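Local structure of ubiquitin-like-specific protease 2 (Saccharomyces cerevisiae, 5LNB) at residues T105-I117 with S125-F137. The protein is a cysteine protease of the Ulp1 (C48) family that removes SUMO from modified proteins, its catalytic domain being the part described here. Residues are numbered along the deposited sequence; the frame is centred on the assembly and turned at random.
Sequences TDLFSKKYVVIPI and SCIITNLDAILDF
Val-113 and Ile-128 face each other as a hydrogen-bonded pair of the antiparallel beta hairpin 112-119/122-129, which forms two adjacent inner strands of the mixed sheet of the Ulp1-type catalytic domain. Their backbones exchange two bonds, the shorter from Ile-128 N to Val-113 O (2.7 Å), and Ile-115 and Cys-126 repeat the pattern. On this face the side chains join into one apolar row: Ile-128 and Ile-115 meet obliquely through their CD1 methyls, while the Val-113 rotamer (chi1 -178°) sets CG2 beside the backbone N, anti to the carbonyl carbon, where it meets Leu-131 CD1 at 3.7 Å. The other methyl of Leu-131, CD2, sits over the centre of the Phe-108 ring in a CH-pi contact, 4.0 Å from the centroid and 12° off the normal. Ile-134 CG2 comes to that ring's edge, and Leu-135 CD1 packs against Phe-108 CB. On the opposite face of the sheet, Val-114 and Ile-127 pack on helix 215-228, Val-114 on Ile-223 and Phe-227, Ile-127 on Phe-226. Beyond the strands, Lys-111 bends at chi4 (-55°), NZ lying 3.3 Å from Asp-132 OD2 in a salt bridge whose hydrogen bond is weak. Water 2 donates weakly to Asp-132 OD1. Were Asp-132 an alanine, the Lys-111 ammonium would be likely to lose its carboxylate mate and water 2 its weak third partner. Water 2 lies 2.7 Å from both Lys-111 O, to which it donates, and Asn-130 N, from which it accepts.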
loop_
_atom_site.group_PDB
_atom_site.type_symbol
_atom_site.label_atom_id
_atom_site.label_comp_id
_atom_site.label_asym_id
_atom_site.label_seq_id
_atom_site.Cartn_x
_atom_site.Cartn_y
_atom_site.Cartn_z
ATOM N N THR A 105 -16.202 -9.316 1.136
ATOM C CA THR A 105 -15.140 -9.039 0.179
ATOM C C THR A 105 -15.116 -10.129 -0.882
ATOM O O THR A 105 -15.717 -11.199 -0.732
ATOM C CB THR A 105 -13.767 -8.985 0.856
ATOM O OG1 THR A 105 -13.502 -10.263 1.452
ATOM C CG2 THR A 105 -13.710 -7.871 1.908
ATOM N N ASP A 106 -14.381 -9.859 -1.951
ATOM C CA ASP A 106 -14.282 -10.785 -3.064
ATOM C C ASP A 106 -12.872 -10.670 -3.635
ATOM O O ASP A 106 -12.665 -10.266 -4.775
ATOM C CB ASP A 106 -15.364 -10.477 -4.098
ATOM C CG ASP A 106 -15.380 -11.464 -5.245
ATOM O OD1 ASP A 106 -14.766 -12.547 -5.120
ATOM O OD2 ASP A 106 -16.018 -11.154 -6.274
ATOM N N LEU A 107 -11.876 -11.046 -2.826
ATOM C CA LEU A 107 -10.482 -10.745 -3.168
ATOM C C LEU A 107 -10.018 -11.456 -4.433
ATOM O O LEU A 107 -9.181 -10.921 -5.170
ATOM C CB LEU A 107 -9.556 -11.105 -2.004
ATOM C CG LEU A 107 -9.797 -10.303 -0.721
ATOM C CD1 LEU A 107 -8.823 -10.704 0.388
ATOM C CD2 LEU A 107 -9.709 -8.803 -1.030
ATOM N N PHE A 108 -10.528 -12.658 -4.703
ATOM C CA PHE A 108 -10.046 -13.409 -5.853
ATOM C C PHE A 108 -10.606 -12.894 -7.175
ATOM O O PHE A 108 -10.242 -13.426 -8.226
ATOM C CB PHE A 108 -10.355 -14.904 -5.686
ATOM C CG PHE A 108 -9.446 -15.613 -4.699
ATOM C CD1 PHE A 108 -9.077 -15.008 -3.506
ATOM C CD2 PHE A 108 -8.963 -16.885 -4.971
ATOM C CE1 PHE A 108 -8.256 -15.656 -2.602
ATOM C CE2 PHE A 108 -8.136 -17.535 -4.071
ATOM C CZ PHE A 108 -7.784 -16.921 -2.887
ATOM N N SER A 109 -11.465 -11.875 -7.166
ATOM C CA SER A 109 -11.792 -11.191 -8.412
ATOM C C SER A 109 -10.867 -10.005 -8.676
ATOM O O SER A 109 -11.005 -9.336 -9.705
ATOM C CB SER A 109 -13.251 -10.726 -8.407
ATOM O OG SER A 109 -13.445 -9.680 -7.474
ATOM N N LYS A 110 -9.913 -9.748 -7.794
ATOM C CA LYS A 110 -9.005 -8.624 -7.953
ATOM C C LYS A 110 -7.739 -9.031 -8.706
ATOM O O LYS A 110 -7.179 -10.108 -8.483
ATOM C CB LYS A 110 -8.640 -8.052 -6.581
ATOM C CG LYS A 110 -9.846 -7.776 -5.689
ATOM C CD LYS A 110 -10.707 -6.682 -6.288
ATOM C CE LYS A 110 -12.119 -6.716 -5.733
ATOM N NZ LYS A 110 -12.898 -5.628 -6.370
ATOM N N LYS A 111 -7.294 -8.154 -9.603
ATOM C CA LYS A 111 -5.958 -8.286 -10.179
ATOM C C LYS A 111 -4.852 -7.911 -9.190
ATOM O O LYS A 111 -3.756 -8.471 -9.258
ATOM C CB LYS A 111 -5.835 -7.409 -11.422
ATOM C CG LYS A 111 -6.551 -7.934 -12.640
ATOM C CD LYS A 111 -6.206 -7.082 -13.859
ATOM C CE LYS A 111 -6.574 -7.811 -15.136
ATOM N NZ LYS A 111 -5.927 -9.156 -15.189
ATOM N N TYR A 112 -5.096 -6.960 -8.285
ATOM C CA TYR A 112 -4.067 -6.474 -7.358
ATOM C C TYR A 112 -4.682 -6.339 -5.976
ATOM O O TYR A 112 -5.635 -5.579 -5.793
ATOM C CB TYR A 112 -3.477 -5.121 -7.810
ATOM C CG TYR A 112 -3.279 -5.027 -9.308
ATOM C CD1 TYR A 112 -2.247 -5.713 -9.943
ATOM C CD2 TYR A 112 -4.147 -4.277 -10.092
ATOM C CE1 TYR A 112 -2.089 -5.648 -11.333
ATOM C CE2 TYR A 112 -3.995 -4.199 -11.467
ATOM C CZ TYR A 112 -2.974 -4.889 -12.081
ATOM O OH TYR A 112 -2.853 -4.801 -13.443
ATOM N N VAL A 113 -4.152 -7.071 -5.004
ATOM C CA VAL A 113 -4.542 -6.899 -3.607
ATOM C C VAL A 113 -3.329 -6.339 -2.873
ATOM O O VAL A 113 -2.271 -6.985 -2.823
ATOM C CB VAL A 113 -5.036 -8.207 -2.977
ATOM C CG1 VAL A 113 -5.480 -7.970 -1.537
ATOM C CG2 VAL A 113 -6.194 -8.795 -3.803
ATOM N N VAL A 114 -3.476 -5.134 -2.327
ATOM C CA VAL A 114 -2.355 -4.356 -1.807
ATOM C C VAL A 114 -2.343 -4.468 -0.291
ATOM O O VAL A 114 -3.323 -4.107 0.372
ATOM C CB VAL A 114 -2.439 -2.887 -2.245
ATOM C CG1 VAL A 114 -1.231 -2.093 -1.692
ATOM C CG2 VAL A 114 -2.512 -2.788 -3.778
ATOM N N ILE A 115 -1.236 -4.945 0.265
ATOM C CA ILE A 115 -1.164 -5.116 1.715
ATOM C C ILE A 115 0.089 -4.454 2.271
ATOM O O ILE A 115 1.180 -5.042 2.203
ATOM C CB ILE A 115 -1.209 -6.599 2.100
ATOM C CG1 ILE A 115 -2.466 -7.252 1.524
ATOM C CG2 ILE A 115 -1.146 -6.745 3.619
ATOM C CD1 ILE A 115 -2.541 -8.744 1.782
ATOM N N PRO A 116 -0.009 -3.240 2.815
ATOM C CA PRO A 116 1.144 -2.660 3.519
ATOM C C PRO A 116 1.346 -3.328 4.874
ATOM O O PRO A 116 0.386 -3.718 5.545
ATOM C CB PRO A 116 0.784 -1.177 3.654
ATOM C CG PRO A 116 -0.666 -1.089 3.424
ATOM C CD PRO A 116 -1.078 -2.259 2.576
ATOM N N ILE A 117 2.613 -3.465 5.269
ATOM C CA ILE A 117 3.001 -4.272 6.420
ATOM C C ILE A 117 3.829 -3.418 7.367
ATOM O O ILE A 117 4.864 -2.864 6.975
ATOM C CB ILE A 117 3.775 -5.533 5.991
ATOM C CG1 ILE A 117 2.831 -6.457 5.210
ATOM C CG2 ILE A 117 4.386 -6.235 7.198
ATOM C CD1 ILE A 117 3.484 -7.694 4.639
ATOM N N SER A 125 5.835 -3.689 1.990
ATOM C CA SER A 125 4.520 -3.929 1.406
ATOM C C SER A 125 4.565 -5.101 0.433
ATOM O O SER A 125 5.622 -5.470 -0.086
ATOM C CB SER A 125 4.007 -2.669 0.700
ATOM O OG SER A 125 2.717 -2.859 0.153
ATOM N N CYS A 126 3.399 -5.679 0.173
ATOM C CA CYS A 126 3.287 -6.638 -0.911
ATOM C C CYS A 126 2.021 -6.354 -1.710
ATOM O O CYS A 126 1.133 -5.626 -1.272
ATOM C CB CYS A 126 3.304 -8.082 -0.400
ATOM S SG CYS A 126 1.881 -8.534 0.535
ATOM N N ILE A 127 1.980 -6.914 -2.911
ATOM C CA ILE A 127 0.841 -6.822 -3.811
ATOM C C ILE A 127 0.589 -8.229 -4.337
ATOM O O ILE A 127 1.494 -8.852 -4.910
ATOM C CB ILE A 127 1.085 -5.837 -4.967
ATOM C CG1 ILE A 127 1.313 -4.433 -4.428
ATOM C CG2 ILE A 127 -0.090 -5.854 -5.949
ATOM C CD1 ILE A 127 1.518 -3.363 -5.512
ATOM N N ILE A 128 -0.616 -8.741 -4.109
ATOM C CA ILE A 128 -0.966 -10.102 -4.502
ATOM C C ILE A 128 -1.551 -10.064 -5.904
ATOM O O ILE A 128 -2.532 -9.354 -6.153
ATOM C CB ILE A 128 -1.960 -10.732 -3.517
ATOM C CG1 ILE A 128 -1.499 -10.517 -2.073
ATOM C CG2 ILE A 128 -2.122 -12.225 -3.822
ATOM C CD1 ILE A 128 -2.420 -11.170 -1.051
ATOM N N THR A 129 -0.957 -10.829 -6.822
ATOM C CA THR A 129 -1.422 -10.897 -8.199
ATOM C C THR A 129 -1.844 -12.320 -8.558
ATOM O O THR A 129 -1.478 -13.295 -7.891
ATOM C CB THR A 129 -0.332 -10.424 -9.180
ATOM O OG1 THR A 129 0.788 -11.321 -9.121
ATOM C CG2 THR A 129 0.133 -9.007 -8.831
ATOM N N ASN A 130 -2.617 -12.426 -9.639
ATOM C CA ASN A 130 -3.074 -13.671 -10.255
ATOM C C ASN A 130 -4.195 -14.358 -9.479
ATOM O O ASN A 130 -4.573 -15.489 -9.850
ATOM C CB ASN A 130 -1.930 -14.672 -10.464
ATOM C CG ASN A 130 -1.058 -14.291 -11.632
ATOM O OD1 ASN A 130 -1.515 -13.605 -12.547
ATOM N ND2 ASN A 130 0.204 -14.722 -11.613
ATOM N N LEU A 131 -4.743 -13.741 -8.428
ATOM C CA LEU A 131 -5.894 -14.342 -7.763
ATOM C C LEU A 131 -7.068 -14.477 -8.721
ATOM O O LEU A 131 -7.814 -15.459 -8.660
ATOM C CB LEU A 131 -6.296 -13.518 -6.545
ATOM C CG LEU A 131 -5.270 -13.439 -5.407
ATOM C CD1 LEU A 131 -5.756 -12.444 -4.364
ATOM C CD2 LEU A 131 -5.058 -14.816 -4.799
ATOM N N ASP A 132 -7.241 -13.506 -9.622
ATOM C CA ASP A 132 -8.338 -13.547 -10.582
ATOM C C ASP A 132 -8.159 -14.634 -11.631
ATOM O O ASP A 132 -9.087 -14.876 -12.408
ATOM C CB ASP A 132 -8.508 -12.185 -11.268
ATOM C CG ASP A 132 -7.314 -11.799 -12.128
ATOM O OD1 ASP A 132 -6.154 -11.971 -11.682
ATOM O OD2 ASP A 132 -7.536 -11.311 -13.260
ATOM N N ALA A 133 -7.003 -15.292 -11.680
ATOM C CA ALA A 133 -6.849 -16.454 -12.541
ATOM C C ALA A 133 -7.193 -17.754 -11.829
ATOM O O ALA A 133 -7.538 -18.740 -12.492
ATOM C CB ALA A 133 -5.420 -16.529 -13.084
ATOM N N ILE A 134 -7.133 -17.774 -10.497
ATOM C CA ILE A 134 -7.436 -18.994 -9.758
ATOM C C ILE A 134 -8.901 -19.375 -9.931
ATOM O O ILE A 134 -9.224 -20.520 -10.263
ATOM C CB ILE A 134 -7.076 -18.829 -8.273
ATOM C CG1 ILE A 134 -5.561 -18.692 -8.102
ATOM C CG2 ILE A 134 -7.629 -20.006 -7.484
ATOM C CD1 ILE A 134 -4.774 -19.885 -8.646
ATOM N N LEU A 135 -9.808 -18.423 -9.701
ATOM C CA LEU A 135 -11.235 -18.705 -9.834
ATOM C C LEU A 135 -11.570 -19.284 -11.204
ATOM O O LEU A 135 -12.271 -20.298 -11.309
ATOM C CB LEU A 135 -12.042 -17.431 -9.581
ATOM C CG LEU A 135 -12.348 -17.060 -8.131
ATOM C CD1 LEU A 135 -13.159 -15.767 -8.084
ATOM C CD2 LEU A 135 -13.079 -18.196 -7.438
ATOM N N ASP A 136 -11.081 -18.643 -12.273
ATOM C CA ASP A 136 -11.385 -19.120 -13.621
ATOM C C ASP A 136 -10.937 -20.563 -13.822
ATOM O O ASP A 136 -11.535 -21.296 -14.618
ATOM C CB ASP A 136 -10.724 -18.211 -14.662
ATOM C CG ASP A 136 -10.963 -16.732 -14.387
ATOM O OD1 ASP A 136 -11.605 -16.414 -13.363
ATOM O OD2 ASP A 136 -10.506 -15.891 -15.196
ATOM N N PHE A 137 -9.890 -20.982 -13.120
ATOM C CA PHE A 137 -9.334 -22.321 -13.256
ATOM C C PHE A 137 -10.267 -23.385 -12.678
ATOM O O PHE A 137 -10.087 -23.839 -11.547
ATOM C CB PHE A 137 -7.974 -22.384 -12.567
ATOM C CG PHE A 137 -7.250 -23.679 -12.766
ATOM C CD1 PHE A 137 -7.453 -24.744 -11.902
ATOM C CD2 PHE A 137 -6.353 -23.828 -13.808
ATOM C CE1 PHE A 137 -6.783 -25.937 -12.081
ATOM C CE2 PHE A 137 -5.677 -25.017 -13.991
ATOM C CZ PHE A 137 -5.893 -26.075 -13.126
HETATM O O HOH W 1 -4.609 -10.976 -7.321
HETATM O O HOH W 2 -3.302 -10.315 -11.211
#